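Local coordinates for glutathione S-transferase (Acinetobacter baumannii, PDB 4MP4), which probably catalyses the conjugation of glutathione to electrophilic substrates, as a dimeric member of the glutathione transferase family, at residues R98-Q103 / F158-W163. Numbering follows the deposited sequence.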
loop_
_atom_site.group_PDB
_atom_site.type_symbol
_atom_site.label_atom_id
_atom_site.label_comp_id
_atom_site.label_asym_id
_atom_site.label_seq_id
_atom_site.Cartn_x
_atom_site.Cartn_y
_atom_site.Cartn_z
ATOM N N ARG A 98 2.160 8.414 -13.786
ATOM C CA ARG A 98 2.695 8.199 -12.436
ATOM C C ARG A 98 1.623 7.755 -11.438
ATOM O O ARG A 98 1.856 6.871 -10.603
ATOM C CB ARG A 98 3.393 9.448 -11.909
ATOM C CG ARG A 98 3.898 9.324 -10.464
ATOM C CD ARG A 98 4.329 10.683 -9.950
ATOM N NE ARG A 98 5.027 11.347 -11.032
ATOM C CZ ARG A 98 4.738 12.545 -11.514
ATOM N NH1 ARG A 98 3.776 13.285 -10.978
ATOM N NH2 ARG A 98 5.452 13.002 -12.525
ATOM N N ALA A 99 0.456 8.374 -11.526
ATOM C CA ALA A 99 -0.671 7.989 -10.691
ATOM C C ALA A 99 -1.069 6.554 -11.026
ATOM O O ALA A 99 -1.236 5.721 -10.124
ATOM C CB ALA A 99 -1.838 8.948 -10.875
ATOM N N ARG A 100 -1.179 6.257 -12.320
ATOM C CA ARG A 100 -1.500 4.896 -12.757
ATOM C C ARG A 100 -0.429 3.920 -12.239
ATOM O O ARG A 100 -0.752 2.844 -11.718
ATOM C CB ARG A 100 -1.664 4.817 -14.287
ATOM C CG ARG A 100 -1.994 3.415 -14.842
ATOM C CD ARG A 100 -3.483 2.988 -14.673
ATOM N NE ARG A 100 -4.393 3.756 -15.519
ATOM C CZ ARG A 100 -5.343 4.576 -15.067
ATOM N NH1 ARG A 100 -6.123 5.241 -15.923
ATOM N NH2 ARG A 100 -5.521 4.734 -13.761
ATOM N N ALA A 101 0.838 4.307 -12.347
ATOM C CA ALA A 101 1.909 3.477 -11.799
ATOM C C ALA A 101 1.746 3.218 -10.288
ATOM O O ALA A 101 1.868 2.080 -9.837
ATOM C CB ALA A 101 3.287 4.062 -12.115
ATOM N N ARG A 102 1.461 4.263 -9.514
ATOM C CA ARG A 102 1.203 4.090 -8.081
ATOM C C ARG A 102 -0.003 3.201 -7.834
ATOM O O ARG A 102 -0.045 2.452 -6.867
ATOM C CB ARG A 102 1.009 5.440 -7.389
ATOM C CG ARG A 102 2.305 6.236 -7.232
ATOM C CD ARG A 102 2.086 7.483 -6.400
ATOM N NE ARG A 102 3.303 8.278 -6.295
ATOM C CZ ARG A 102 3.428 9.526 -6.729
ATOM N NH1 ARG A 102 2.399 10.152 -7.282
ATOM N NH2 ARG A 102 4.578 10.160 -6.586
ATOM N N GLN A 103 -0.985 3.271 -8.724
ATOM C CA GLN A 103 -2.176 2.450 -8.575
ATOM C C GLN A 103 -1.893 0.950 -8.763
ATOM O O GLN A 103 -2.317 0.116 -7.947
ATOM C CB GLN A 103 -3.263 2.930 -9.520
ATOM C CG GLN A 103 -4.366 1.930 -9.781
ATOM C CD GLN A 103 -5.227 2.370 -10.956
ATOM O OE1 GLN A 103 -5.423 3.557 -11.170
ATOM N NE2 GLN A 103 -5.722 1.421 -11.726
ATOM N N PHE A 158 7.537 -1.890 -22.153
ATOM C CA PHE A 158 7.341 -1.531 -20.745
ATOM C C PHE A 158 5.919 -1.017 -20.525
ATOM O O PHE A 158 5.224 -0.716 -21.482
ATOM C CB PHE A 158 8.344 -0.464 -20.329
ATOM C CG PHE A 158 9.769 -0.878 -20.514
ATOM C CD1 PHE A 158 10.396 -1.692 -19.577
ATOM C CD2 PHE A 158 10.483 -0.473 -21.629
ATOM C CE1 PHE A 158 11.711 -2.080 -19.737
ATOM C CE2 PHE A 158 11.799 -0.857 -21.796
ATOM C CZ PHE A 158 12.413 -1.663 -20.848
ATOM N N LEU A 159 5.492 -0.920 -19.266
ATOM C CA LEU A 159 4.115 -0.541 -18.938
ATOM C C LEU A 159 3.759 0.887 -19.331
ATOM O O LEU A 159 2.651 1.152 -19.792
ATOM C CB LEU A 159 3.876 -0.705 -17.436
ATOM C CG LEU A 159 3.609 -2.111 -16.906
ATOM C CD1 LEU A 159 3.664 -2.095 -15.375
ATOM C CD2 LEU A 159 2.259 -2.614 -17.425
ATOM N N PHE A 160 4.703 1.803 -19.144
ATOM C CA PHE A 160 4.426 3.228 -19.247
ATOM C C PHE A 160 5.377 3.951 -20.203
ATOM O O PHE A 160 5.722 5.116 -19.992
ATOM C CB PHE A 160 4.472 3.864 -17.849
ATOM C CG PHE A 160 3.511 3.240 -16.883
ATOM C CD1 PHE A 160 2.140 3.369 -17.071
ATOM C CD2 PHE A 160 3.970 2.492 -15.809
ATOM C CE1 PHE A 160 1.239 2.772 -16.196
ATOM C CE2 PHE A 160 3.081 1.904 -14.933
ATOM C CZ PHE A 160 1.709 2.042 -15.125
ATOM N N GLY A 161 5.784 3.258 -21.260
ATOM C CA GLY A 161 6.699 3.818 -22.243
ATOM C C GLY A 161 8.100 3.310 -21.993
ATOM O O GLY A 161 8.549 2.325 -22.589
ATOM N N SER A 162 8.790 3.974 -21.078
ATOM C CA SER A 162 10.093 3.508 -20.642
ATOM C C SER A 162 9.979 2.765 -19.320
ATOM O O SER A 162 8.951 2.792 -18.655
ATOM C CB SER A 162 11.073 4.680 -20.524
ATOM O OG SER A 162 10.566 5.696 -19.684
ATOM N N TRP A 163 11.052 2.096 -18.949
ATOM C CA TRP A 163 11.078 1.310 -17.739
ATOM C C TRP A 163 10.675 2.102 -16.483
ATOM O O TRP A 163 11.055 3.255 -16.315
ATOM C CB TRP A 163 12.473 0.720 -17.561
ATOM C CG TRP A 163 12.529 -0.192 -16.395
ATOM C CD1 TRP A 163 12.253 -1.534 -16.389
ATOM C CD2 TRP A 163 12.850 0.158 -15.049
ATOM N NE1 TRP A 163 12.398 -2.035 -15.124
ATOM C CE2 TRP A 163 12.757 -1.019 -14.274
ATOM C CE3 TRP A 163 13.200 1.356 -14.415
ATOM C CZ2 TRP A 163 13.006 -1.045 -12.906
ATOM C CZ3 TRP A 163 13.452 1.334 -13.047
ATOM C CH2 TRP A 163 13.354 0.139 -12.310
#
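Phe160 pushes the far end of its ring against Arg100 and Ala101 on the helix, and this one side chain carries the whole contact. The interaction is apolar. Ala101 CB lies 3.6 Å from Phe160 CE2, in an oblique approach. Phe160 CZ reaches the helix backbone itself, 3.6 Å from Ala101 CA. On the other side of CZ, Arg100 CG meets the ring edge near its plane, 3.6 Å from Phe160 CE1. The CZ end of the ring thus fits against the helix where Ala101 and the aliphatic part of Arg100 meet. Leu159 CB, from the same loop, lies over one ring face near its rim.

No hydrogen bond joins the two segments; the polar end of Arg100 turns to Gln103 and to the second subunit. CB of Arg100 already points to the loop, and CG, anti to the backbone N (chi1 180°), carries the chain on to the ring edge. Bends at chi2 and chi3 then lead the guanidinium away. Arg100 NH2 makes a weak hydrogen bond to Gln103 OE1 (2.8 Å) and another hydrogen bond to Ala70 O of the second subunit.

The contact joins helix 95-110 of the all-helical C-terminal domain to the loop before helix 165-178. Pro92 also touches Phe160, and Val166 of helix 165-178 packs on both Ala101 and Leu159.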